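Local structure of putative hemin transport system, substrate-binding protein (Burkholderia cenocepacia J2315, 5GIZ) at residues L69-A74 with A112-V117; G13-T18 with R105-G110; A163-Q168 with N183-F188; D205-S210 with T232-A237. The protein binds heme in the periplasm and probably hands it on to a hemin import system, as the substrate-binding protein of that transporter. All coordinates share one frame; numbering follows the deposited sequence.

How the contacts relate
Contacts 1 and 2 belong to one half of the molecule, contacts 3 and 4 to the other, on the opposite side of the chain's centre. The first two share helix 101-114: its end packs on strand 69-72 in contact 1 and its middle crosses helix 13-23 in contact 2, with centres about 8 Å apart and Leu-15 CD1 3.4 Å from Ser-73 N. Contacts 3 and 4 reach the same mixed sheet, centres about 14 Å apart and nearest atoms about 6 Å apart. Contact 2 contains Gly-13 of the heme site, and contact 3 comes close to Tyr-191 and Ala-172, so heme-binding residues occur in both halves; no heme is bound here.

Contact 1. Residues L69-A74 with A112-V117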
loop_
_atom_site.group_PDB
_atom_site.type_symbol
_atom_site.label_atom_id
_atom_site.label_comp_id
_atom_site.label_asym_id
_atom_site.label_seq_id
_atom_site.Cartn_x
_atom_site.Cartn_y
_atom_site.Cartn_z
ATOM N N LEU A 69 -16.960 4.827 15.785
ATOM C CA LEU A 69 -16.628 5.261 14.424
ATOM C C LEU A 69 -15.752 4.227 13.761
ATOM O O LEU A 69 -14.891 3.684 14.405
ATOM C CB LEU A 69 -15.893 6.584 14.533
ATOM C CG LEU A 69 -15.280 7.197 13.274
ATOM C CD1 LEU A 69 -16.346 7.539 12.249
ATOM C CD2 LEU A 69 -14.450 8.429 13.626
ATOM N N VAL A 70 -15.958 4.001 12.468
ATOM C CA VAL A 70 -15.136 3.171 11.633
ATOM C C VAL A 70 -14.612 4.047 10.485
ATOM O O VAL A 70 -15.396 4.667 9.781
ATOM C CB VAL A 70 -15.919 1.962 11.046
ATOM C CG1 VAL A 70 -15.078 1.215 10.032
ATOM C CG2 VAL A 70 -16.463 1.053 12.138
ATOM N N LEU A 71 -13.309 4.081 10.311
ATOM C CA LEU A 71 -12.669 4.663 9.168
ATOM C C LEU A 71 -12.330 3.544 8.232
ATOM O O LEU A 71 -11.580 2.642 8.598
ATOM C CB LEU A 71 -11.394 5.395 9.579
ATOM C CG LEU A 71 -11.562 6.406 10.728
ATOM C CD1 LEU A 71 -10.159 6.927 11.132
ATOM C CD2 LEU A 71 -12.528 7.474 10.368
ATOM N N ALA A 72 -12.909 3.581 7.034
ATOM C CA ALA A 72 -12.819 2.468 6.121
ATOM C C ALA A 72 -12.221 2.819 4.797
ATOM O O ALA A 72 -12.611 3.814 4.151
ATOM C CB ALA A 72 -14.209 1.873 5.891
ATOM N N SER A 73 -11.288 1.995 4.374
ATOM C CA SER A 73 -10.657 2.204 3.080
ATOM C C SER A 73 -11.668 1.832 2.014
ATOM O O SER A 73 -12.679 1.131 2.264
ATOM C CB SER A 73 -9.431 1.326 2.974
ATOM O OG SER A 73 -9.877 0.010 2.924
ATOM N N ALA A 74 -11.296 2.202 0.795
ATOM C CA ALA A 74 -12.081 1.878 -0.392
ATOM C C ALA A 74 -12.280 0.368 -0.545
ATOM O O ALA A 74 -13.284 -0.071 -1.063
ATOM C CB ALA A 74 -11.377 2.459 -1.626
ATOM N N ALA A 112 -7.950 13.190 9.801
ATOM C CA ALA A 112 -7.842 14.189 10.873
ATOM C C ALA A 112 -9.202 14.889 11.144
ATOM O O ALA A 112 -9.563 15.156 12.309
ATOM C CB ALA A 112 -6.771 15.220 10.534
ATOM N N GLN A 113 -9.961 15.137 10.078
ATOM C CA GLN A 113 -11.311 15.683 10.218
ATOM C C GLN A 113 -12.223 14.729 10.980
ATOM O O GLN A 113 -12.903 15.149 11.924
ATOM C CB GLN A 113 -11.952 15.953 8.858
ATOM C CG GLN A 113 -13.448 16.357 8.938
ATOM C CD GLN A 113 -13.732 17.652 9.685
ATOM O OE1 GLN A 113 -14.800 17.808 10.306
ATOM N NE2 GLN A 113 -12.803 18.600 9.617
ATOM N N ALA A 114 -12.236 13.448 10.570
ATOM C CA ALA A 114 -13.122 12.454 11.171
ATOM C C ALA A 114 -12.843 12.302 12.656
ATOM O O ALA A 114 -13.763 12.051 13.445
ATOM C CB ALA A 114 -12.985 11.114 10.473
ATOM N N LEU A 115 -11.568 12.448 13.030
ATOM C CA LEU A 115 -11.084 12.272 14.415
ATOM C C LEU A 115 -11.086 13.578 15.241
ATOM O O LEU A 115 -10.710 13.560 16.409
ATOM C CB LEU A 115 -9.691 11.635 14.425
ATOM C CG LEU A 115 -9.609 10.206 13.871
ATOM C CD1 LEU A 115 -8.167 9.735 13.920
ATOM C CD2 LEU A 115 -10.514 9.232 14.609
ATOM N N ASP A 116 -11.519 14.658 14.605
ATOM C CA ASP A 116 -11.607 15.997 15.207
ATOM C C ASP A 116 -10.251 16.428 15.735
ATOM O O ASP A 116 -10.109 16.954 16.856
ATOM C CB ASP A 116 -12.686 16.007 16.287
ATOM C CG ASP A 116 -12.989 17.384 16.805
ATOM O OD1 ASP A 116 -12.881 18.406 16.077
ATOM O OD2 ASP A 116 -13.393 17.422 17.990
ATOM N N VAL A 117 -9.231 16.188 14.912
ATOM C CA VAL A 117 -7.898 16.692 15.210
ATOM C C VAL A 117 -7.336 17.463 14.019
ATOM O O VAL A 117 -6.285 17.119 13.475
ATOM C CB VAL A 117 -6.944 15.584 15.681
ATOM C CG1 VAL A 117 -7.350 15.083 17.070
ATOM C CG2 VAL A 117 -6.873 14.397 14.692
#
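Apolar packing carries this contact: three leucines and an alanine bring the last turn of helix 101-114 and the residue after it against strand 69-72. Leu-69 and Leu-71, two apart on the strand, both send CB toward the helix. Leu-71 starts with CG anti to its carbonyl carbon (chi1 -52°) and splits its methyls between two partners, CD2 meeting Ala-114 CB at 3.7 Å and CD1 lying 4.2 Å from Leu-115 CD2. Leu-69 takes the other course, CG anti to the backbone N (chi1 173°), which carries its CD2 up to the helix end, 4.1 Å from Leu-115 CD2. Leu-115 thus puts one methyl between the tips of two strand leucines and crosses each obliquely, although its own CB does not aim at the strand.

Contact with the backbone is slighter. Leu-69 CD2 also lies against the carbonyl of Ala-114, 3.7 Å from its O, and no hydrogen bond crosses between the segments.

The polar bonds lie within 112-117 and shape the chain where the helix stops. Asp-116 turns to positive phi (57°), Val-117 N reaches back to Ala-112 O at 2.8 Å and Asp-116 N to Gln-113 O at 3.1 Å. This is a Schellman motif, and Val-117 is at once the N-cap of helix 118-141. Asp-116 itself forms a salt bridge with Arg-29.

Val-8 on strand 6-11 touches both Leu-71 and Leu-115, continuing the hydrophobic layer to the neighbouring strand. A helix laid by small and branched apolar residues over a parallel sheet is the layered alpha/beta packing of a periplasmic binding protein lobe.

Contact 2. Residues G13-T18 with R105-G110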
loop_
_atom_site.group_PDB
_atom_site.type_symbol
_atom_site.label_atom_id
_atom_site.label_comp_id
_atom_site.label_asym_id
_atom_site.label_seq_id
_atom_site.Cartn_x
_atom_site.Cartn_y
_atom_site.Cartn_z
ATOM N N GLY A 13 -4.598 -0.677 6.037
ATOM C CA GLY A 13 -3.332 -0.396 6.664
ATOM C C GLY A 13 -2.844 1.042 6.608
ATOM O O GLY A 13 -2.337 1.599 7.584
ATOM N N ALA A 14 -3.017 1.686 5.470
ATOM C CA ALA A 14 -2.604 3.063 5.365
ATOM C C ALA A 14 -3.430 3.999 6.186
ATOM O O ALA A 14 -2.947 5.043 6.584
ATOM C CB ALA A 14 -2.609 3.518 3.905
ATOM N N LEU A 15 -4.744 3.709 6.356
ATOM C CA LEU A 15 -5.582 4.485 7.225
ATOM C C LEU A 15 -5.154 4.370 8.656
ATOM O O LEU A 15 -5.148 5.349 9.425
ATOM C CB LEU A 15 -7.084 4.126 7.047
ATOM C CG LEU A 15 -7.732 4.567 5.764
ATOM C CD1 LEU A 15 -9.224 4.260 5.900
ATOM C CD2 LEU A 15 -7.554 6.042 5.480
ATOM N N ALA A 16 -4.769 3.150 9.087
ATOM C CA ALA A 16 -4.290 2.990 10.422
ATOM C C ALA A 16 -2.978 3.750 10.622
ATOM O O ALA A 16 -2.779 4.396 11.646
ATOM C CB ALA A 16 -4.114 1.520 10.782
ATOM N N GLU A 17 -2.080 3.666 9.644
ATOM C CA GLU A 17 -0.859 4.446 9.710
ATOM C C GLU A 17 -1.161 5.922 9.847
ATOM O O GLU A 17 -0.478 6.624 10.621
ATOM C CB GLU A 17 0.002 4.220 8.479
ATOM C CG GLU A 17 0.645 2.833 8.404
ATOM C CD GLU A 17 1.756 2.753 7.398
ATOM O OE1 GLU A 17 2.553 3.707 7.278
ATOM O OE2 GLU A 17 1.874 1.740 6.677
ATOM N N THR A 18 -2.128 6.401 9.069
ATOM C CA THR A 18 -2.474 7.807 9.138
ATOM C C THR A 18 -2.970 8.185 10.522
ATOM O O THR A 18 -2.493 9.141 11.138
ATOM C CB THR A 18 -3.525 8.095 8.074
ATOM O OG1 THR A 18 -3.023 7.801 6.753
ATOM C CG2 THR A 18 -3.981 9.564 8.091
ATOM N N ARG A 105 -2.742 12.651 0.627
ATOM C CA ARG A 105 -3.005 13.920 1.320
ATOM C C ARG A 105 -4.466 14.006 1.770
ATOM O O ARG A 105 -4.763 14.509 2.887
ATOM C CB ARG A 105 -2.662 15.095 0.420
ATOM C CG ARG A 105 -1.188 15.075 0.078
ATOM C CD ARG A 105 -0.852 16.134 -0.892
ATOM N NE ARG A 105 -0.663 17.387 -0.198
ATOM C CZ ARG A 105 -1.334 18.514 -0.399
ATOM N NH1 ARG A 105 -2.406 18.578 -1.235
ATOM N NH2 ARG A 105 -0.933 19.614 0.288
ATOM N N ALA A 106 -5.395 13.460 0.978
ATOM C CA ALA A 106 -6.804 13.431 1.350
ATOM C C ALA A 106 -7.074 12.470 2.509
ATOM O O ALA A 106 -7.944 12.708 3.317
ATOM C CB ALA A 106 -7.670 13.069 0.142
ATOM N N LYS A 107 -6.314 11.395 2.609
ATOM C CA LYS A 107 -6.412 10.506 3.756
ATOM C C LYS A 107 -5.952 11.271 5.018
ATOM O O LYS A 107 -6.537 11.183 6.071
ATOM C CB LYS A 107 -5.565 9.240 3.570
ATOM C CG LYS A 107 -6.061 8.274 2.509
ATOM C CD LYS A 107 -5.148 7.069 2.328
ATOM C CE LYS A 107 -5.347 6.367 0.979
ATOM N NZ LYS A 107 -4.524 5.116 0.881
ATOM N N ILE A 108 -4.854 12.017 4.891
ATOM C CA ILE A 108 -4.365 12.772 6.056
ATOM C C ILE A 108 -5.427 13.758 6.555
ATOM O O ILE A 108 -5.789 13.756 7.722
ATOM C CB ILE A 108 -3.031 13.494 5.757
ATOM C CG1 ILE A 108 -1.925 12.440 5.534
ATOM C CG2 ILE A 108 -2.615 14.449 6.874
ATOM C CD1 ILE A 108 -0.641 12.988 4.950
ATOM N N THR A 109 -5.937 14.587 5.659
ATOM C CA THR A 109 -6.861 15.619 6.079
ATOM C C THR A 109 -8.213 15.010 6.453
ATOM O O THR A 109 -8.874 15.486 7.399
ATOM C CB THR A 109 -7.044 16.702 4.969
ATOM O OG1 THR A 109 -7.557 16.152 3.752
ATOM C CG2 THR A 109 -5.705 17.365 4.724
ATOM N N GLY A 110 -8.642 13.987 5.712
ATOM C CA GLY A 110 -9.908 13.296 5.967
ATOM C C GLY A 110 -9.962 12.543 7.296
ATOM O O GLY A 110 -10.932 12.599 8.050
#
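Ala-14 O is the best-held polar atom, gripped by two donors from Thr-18: the backbone N at 2.9 Å and the hydroxyl OG1 at 2.8 Å, the latter in the carbonyl plane. The second bond fixes the threonine's rotation, with OG1 beside its own N (chi1 -60°) and CG2 anti to that N. The methyl is thereby turned to the partner helix, where it sits 3.6 Å from Lys-107 O and 3.8 Å from Ile-108 CA.

Lys-107 makes the rest of the crossing. Its chain runs extended beyond CG and passes Leu-15 at about a right angle, Leu-15 CD2 resting 4.0 Å from Lys-107 CG. The ammonium end comes to Ala-14, NZ lying 3.9 Å from its CB, while its charge is met elsewhere by a salt bridge to Glu-97 and a hydrogen bond to Phe-251 O. The short helix segments approach to 9.9 Å between axes and cross at -52°.

No hydrogen bond joins the two helices. Beside Gly-13, a heme-binding residue, the interface is therefore held by van der Waals contact, with its polar groups satisfied elsewhere: the threonine bonds its hydroxyl within its own helix, and the buried lysine lends its methylenes here and its charge to Glu-97.

Contact 3. Residues A163-Q168 with N183-F188; sequences ALVAGQ and NAMQGF
Gln-168 lies across the 183-188 loop and can be followed outward from its backbone. CB comes to 3.7 Å from Phe-188 O, an atom already held by Gln-168 N at 2.9 Å. The chain bends at chi2 (66°), bringing CD to 3.5 Å from Gln-186 OE1. Gln-168 OE1 accepts from Gly-187 N at 3.1 Å in a somewhat bent bond, while NE2 gives a nearly straight one, 170° at the hydrogen, to Met-185 O at 2.9 Å; NE2 also bonds to Asp-173. The amide planes of Gln-186 and Gln-168 are 6° apart, and Gln-186 NE2 donates to Asn-183 O.

Asn-183 holds the strand end at Ala-166. Its ND2 donates to Ala-166 O at 3.1 Å from above the carbonyl plane, with a further bond to Asp-173, while OD1 takes Met-185 N in an Asx turn. A water donates to both OD1 and Ala-166 O. Val-165 and Met-185 cross at about a right angle, CG2 of the valine 3.9 Å from the methionine CG, and the Phe-188 ring brings CE2 to 3.5 Å from Gly-167 CA.

Together the Gln-168 amide and the Asx-turn Asn-183 tie the end of strand 162-166 to the loop before strand 191-193, near heme-site Tyr-191.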
loop_
_atom_site.group_PDB
_atom_site.type_symbol
_atom_site.label_atom_id
_atom_site.label_comp_id
_atom_site.label_asym_id
_atom_site.label_seq_id
_atom_site.Cartn_x
_atom_site.Cartn_y
_atom_site.Cartn_z
ATOM N N ALA A 163 2.764 -16.140 -12.618
ATOM C CA ALA A 163 2.758 -14.941 -11.803
ATOM C C ALA A 163 1.530 -14.099 -12.094
ATOM O O ALA A 163 1.088 -14.014 -13.269
ATOM C CB ALA A 163 3.989 -14.104 -12.104
ATOM N N LEU A 164 1.012 -13.452 -11.067
ATOM C CA LEU A 164 -0.032 -12.423 -11.212
ATOM C C LEU A 164 0.672 -11.060 -11.154
ATOM O O LEU A 164 1.368 -10.788 -10.178
ATOM C CB LEU A 164 -1.040 -12.573 -10.078
ATOM C CG LEU A 164 -2.275 -11.684 -10.170
ATOM C CD1 LEU A 164 -3.223 -12.238 -11.221
ATOM C CD2 LEU A 164 -2.976 -11.578 -8.832
ATOM N N VAL A 165 0.479 -10.236 -12.191
ATOM C CA VAL A 165 1.276 -9.019 -12.362
ATOM C C VAL A 165 0.405 -7.773 -12.505
ATOM O O VAL A 165 -0.741 -7.864 -12.917
ATOM C CB VAL A 165 2.230 -9.145 -13.567
ATOM C CG1 VAL A 165 3.169 -10.314 -13.341
ATOM C CG2 VAL A 165 1.441 -9.305 -14.880
ATOM N N ALA A 166 0.963 -6.621 -12.128
ATOM C CA ALA A 166 0.250 -5.355 -12.108
ATOM C C ALA A 166 0.338 -4.609 -13.441
ATOM O O ALA A 166 1.413 -4.382 -13.981
ATOM C CB ALA A 166 0.794 -4.482 -11.001
ATOM N N GLY A 167 -0.839 -4.261 -13.953
ATOM C CA GLY A 167 -0.961 -3.353 -15.071
ATOM C C GLY A 167 -1.212 -1.941 -14.568
ATOM O O GLY A 167 -0.695 -1.534 -13.533
ATOM N N GLN A 168 -1.963 -1.168 -15.345
ATOM C CA GLN A 168 -2.265 0.185 -14.951
ATOM C C GLN A 168 -3.378 0.233 -13.889
ATOM O O GLN A 168 -4.019 -0.786 -13.583
ATOM C CB GLN A 168 -2.590 1.010 -16.189
ATOM C CG GLN A 168 -1.337 1.396 -16.996
ATOM C CD GLN A 168 -0.602 0.228 -17.632
ATOM O OE1 GLN A 168 -1.069 -0.405 -18.587
ATOM N NE2 GLN A 168 0.596 -0.059 -17.101
ATOM N N ASN A 183 6.400 0.911 -15.938
ATOM C CA ASN A 183 5.824 -0.403 -15.796
ATOM C C ASN A 183 6.089 -1.221 -17.046
ATOM O O ASN A 183 5.742 -0.786 -18.168
ATOM C CB ASN A 183 4.329 -0.287 -15.463
ATOM C CG ASN A 183 3.727 -1.602 -15.015
ATOM O OD1 ASN A 183 4.326 -2.668 -15.163
ATOM N ND2 ASN A 183 2.503 -1.561 -14.439
ATOM N N ALA A 184 6.705 -2.375 -16.864
ATOM C CA ALA A 184 7.032 -3.249 -18.005
ATOM C C ALA A 184 5.744 -3.780 -18.640
ATOM O O ALA A 184 5.688 -4.021 -19.827
ATOM C CB ALA A 184 7.898 -4.385 -17.567
ATOM N N MET A 185 4.709 -3.940 -17.827
ATOM C CA MET A 185 3.394 -4.324 -18.305
ATOM C C MET A 185 2.559 -3.098 -18.722
ATOM O O MET A 185 2.378 -2.178 -17.928
ATOM C CB MET A 185 2.616 -5.060 -17.210
ATOM C CG MET A 185 3.279 -6.265 -16.574
ATOM S SD MET A 185 3.919 -7.465 -17.777
ATOM C CE MET A 185 2.452 -7.922 -18.607
ATOM N N GLN A 186 2.042 -3.140 -19.966
ATOM C CA GLN A 186 1.219 -2.081 -20.531
ATOM C C GLN A 186 0.044 -2.678 -21.253
ATOM O O GLN A 186 0.138 -3.799 -21.743
ATOM C CB GLN A 186 2.042 -1.247 -21.503
ATOM C CG GLN A 186 3.180 -0.486 -20.841
ATOM C CD GLN A 186 2.684 0.620 -19.905
ATOM O OE1 GLN A 186 1.619 1.212 -20.134
ATOM N NE2 GLN A 186 3.474 0.924 -18.858
ATOM N N GLY A 187 -1.043 -1.925 -21.310
ATOM C CA GLY A 187 -2.189 -2.302 -22.151
ATOM C C GLY A 187 -3.379 -2.926 -21.446
ATOM O O GLY A 187 -4.355 -3.308 -22.088
ATOM N N PHE A 188 -3.333 -3.032 -20.123
ATOM C CA PHE A 188 -4.462 -3.492 -19.358
ATOM C C PHE A 188 -4.417 -2.856 -17.974
ATOM O O PHE A 188 -3.350 -2.413 -17.512
ATOM C CB PHE A 188 -4.455 -5.020 -19.214
ATOM C CG PHE A 188 -3.269 -5.558 -18.454
ATOM C CD1 PHE A 188 -2.087 -5.790 -19.107
ATOM C CD2 PHE A 188 -3.359 -5.844 -17.119
ATOM C CE1 PHE A 188 -0.972 -6.283 -18.414
ATOM C CE2 PHE A 188 -2.272 -6.326 -16.419
ATOM C CZ PHE A 188 -1.074 -6.550 -17.058
HETATM O O HOH W 1 4.203 -4.833 -13.546
#

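Contact 4. Residues D205-S210 with T232-A237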
loop_
_atom_site.group_PDB
_atom_site.type_symbol
_atom_site.label_atom_id
_atom_site.label_comp_id
_atom_site.label_asym_id
_atom_site.label_seq_id
_atom_site.Cartn_x
_atom_site.Cartn_y
_atom_site.Cartn_z
ATOM N N ASP A 205 13.537 -5.128 -16.993
ATOM C CA ASP A 205 14.892 -4.936 -16.508
ATOM C C ASP A 205 15.056 -5.320 -15.055
ATOM O O ASP A 205 16.103 -5.711 -14.660
ATOM C CB ASP A 205 15.338 -3.481 -16.712
ATOM C CG ASP A 205 15.169 -3.024 -18.141
ATOM O OD1 ASP A 205 15.585 -3.817 -19.016
ATOM O OD2 ASP A 205 14.601 -1.946 -18.460
ATOM N N VAL A 206 13.987 -5.213 -14.266
ATOM C CA VAL A 206 14.003 -5.584 -12.840
ATOM C C VAL A 206 12.689 -6.240 -12.526
ATOM O O VAL A 206 11.640 -5.830 -13.060
ATOM C CB VAL A 206 14.109 -4.341 -11.912
ATOM C CG1 VAL A 206 14.238 -4.689 -10.398
ATOM C CG2 VAL A 206 15.297 -3.464 -12.293
ATOM N N VAL A 207 12.707 -7.278 -11.720
ATOM C CA VAL A 207 11.493 -7.818 -11.149
ATOM C C VAL A 207 11.361 -7.313 -9.718
ATOM O O VAL A 207 12.239 -7.517 -8.885
ATOM C CB VAL A 207 11.513 -9.345 -11.129
ATOM C CG1 VAL A 207 10.278 -9.873 -10.484
ATOM C CG2 VAL A 207 11.711 -9.922 -12.532
ATOM N N LEU A 208 10.224 -6.692 -9.440
ATOM C CA LEU A 208 9.858 -6.159 -8.152
ATOM C C LEU A 208 8.781 -7.072 -7.590
ATOM O O LEU A 208 7.859 -7.476 -8.284
ATOM C CB LEU A 208 9.278 -4.763 -8.321
ATOM C CG LEU A 208 8.832 -3.998 -7.071
ATOM C CD1 LEU A 208 10.030 -3.744 -6.148
ATOM C CD2 LEU A 208 8.156 -2.683 -7.476
ATOM N N ILE A 209 8.918 -7.380 -6.326
ATOM C CA ILE A 209 7.992 -8.293 -5.639
ATOM C C ILE A 209 7.919 -7.894 -4.179
ATOM O O ILE A 209 8.882 -7.371 -3.595
ATOM C CB ILE A 209 8.455 -9.757 -5.844
ATOM C CG1 ILE A 209 7.400 -10.754 -5.375
ATOM C CG2 ILE A 209 9.760 -10.016 -5.170
ATOM C CD1 ILE A 209 7.750 -12.164 -5.791
ATOM N N SER A 210 6.793 -8.149 -3.533
ATOM C CA SER A 210 6.753 -7.927 -2.107
ATOM C C SER A 210 7.537 -9.029 -1.366
ATOM O O SER A 210 7.716 -10.135 -1.875
ATOM C CB SER A 210 5.339 -7.830 -1.557
ATOM O OG SER A 210 4.697 -9.088 -1.659
ATOM N N THR A 232 14.800 -13.006 -19.826
ATOM C CA THR A 232 14.431 -11.594 -19.849
ATOM C C THR A 232 15.672 -10.842 -19.407
ATOM O O THR A 232 16.599 -11.418 -18.833
ATOM C CB THR A 232 13.306 -11.245 -18.847
ATOM O OG1 THR A 232 13.753 -11.525 -17.529
ATOM C CG2 THR A 232 12.049 -12.023 -19.110
ATOM N N PRO A 233 15.692 -9.523 -19.595
ATOM C CA PRO A 233 16.877 -8.810 -19.127
ATOM C C PRO A 233 17.106 -8.970 -17.629
ATOM O O PRO A 233 18.249 -9.160 -17.182
ATOM C CB PRO A 233 16.598 -7.352 -19.554
ATOM C CG PRO A 233 15.740 -7.501 -20.763
ATOM C CD PRO A 233 14.862 -8.702 -20.484
ATOM N N ALA A 234 16.021 -8.888 -16.849
ATOM C CA ALA A 234 16.080 -9.061 -15.408
ATOM C C ALA A 234 16.563 -10.448 -15.074
ATOM O O ALA A 234 17.356 -10.648 -14.164
ATOM C CB ALA A 234 14.703 -8.848 -14.802
ATOM N N GLY A 235 16.086 -11.459 -15.804
ATOM C CA GLY A 235 16.543 -12.839 -15.520
ATOM C C GLY A 235 17.998 -13.106 -15.810
ATOM O O GLY A 235 18.685 -13.744 -15.051
ATOM N N ARG A 236 18.491 -12.547 -16.892
ATOM C CA ARG A 236 19.863 -12.691 -17.302
ATOM C C ARG A 236 20.795 -12.026 -16.305
ATOM O O ARG A 236 21.890 -12.506 -16.073
ATOM C CB ARG A 236 20.062 -12.100 -18.716
ATOM C CG ARG A 236 19.330 -12.929 -19.786
ATOM C CD ARG A 236 19.345 -12.262 -21.156
ATOM N NE ARG A 236 18.592 -13.187 -22.017
ATOM C CZ ARG A 236 17.462 -12.877 -22.670
ATOM N NH1 ARG A 236 17.003 -11.648 -22.645
ATOM N NH2 ARG A 236 16.835 -13.801 -23.371
ATOM N N ALA A 237 20.348 -10.895 -15.737
ATOM C CA ALA A 237 21.120 -10.154 -14.754
ATOM C C ALA A 237 20.770 -10.563 -13.315
ATOM O O ALA A 237 21.400 -10.062 -12.390
ATOM C CB ALA A 237 20.904 -8.684 -14.936
#
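The residue just before strand 206-210 meets the first turn of the helix almost backbone to backbone, Asp-205 CA and Ala-234 CA being only 4.4 Å apart. Carbonyl and alpha carbon lie against each other there: Asp-205 O is 3.4 Å from Ala-234 CA, a CA-H...O contact. No hydrogen bond crosses between the segments, but the same carbonyl accepts one from Arg-239.

The single methyl of Ala-234 points at the strand, lies over the Asp-205 carbonyl and stands 3.7 Å from Val-206 N. Val-207 closes over it from further along: CG1 is anti to its backbone N (chi1 178°), which sets CG2 beside that N and brings it to 3.9 Å from Ala-234 CB. Asp-205 reaches Pro-233 by the end of its side chain, although its CB leads away from the helix. With CG beside its backbone N (chi1 -54°), OD1 comes obliquely to the proline ring, 3.7 Å from Pro-233 CB, while OD2 is held by the backbone N of Arg-151.

The start of the helix is capped by Thr-232, whose OG1 accepts from Gly-235 N at 2.9 Å with 156° at the hydrogen; the hydroxyl is bonded to Phe-229 O too. Pro-233 follows as the first helical residue, and Arg-236 N closes the turn on Thr-232 O at 2.9 Å. Ala-237 belongs to a calcium site in another structure of the protein; no calcium is bound here.

Strand 206-210 pairs in parallel with 240-243, and the short N-capped helix 233-237 lies on the connection between them.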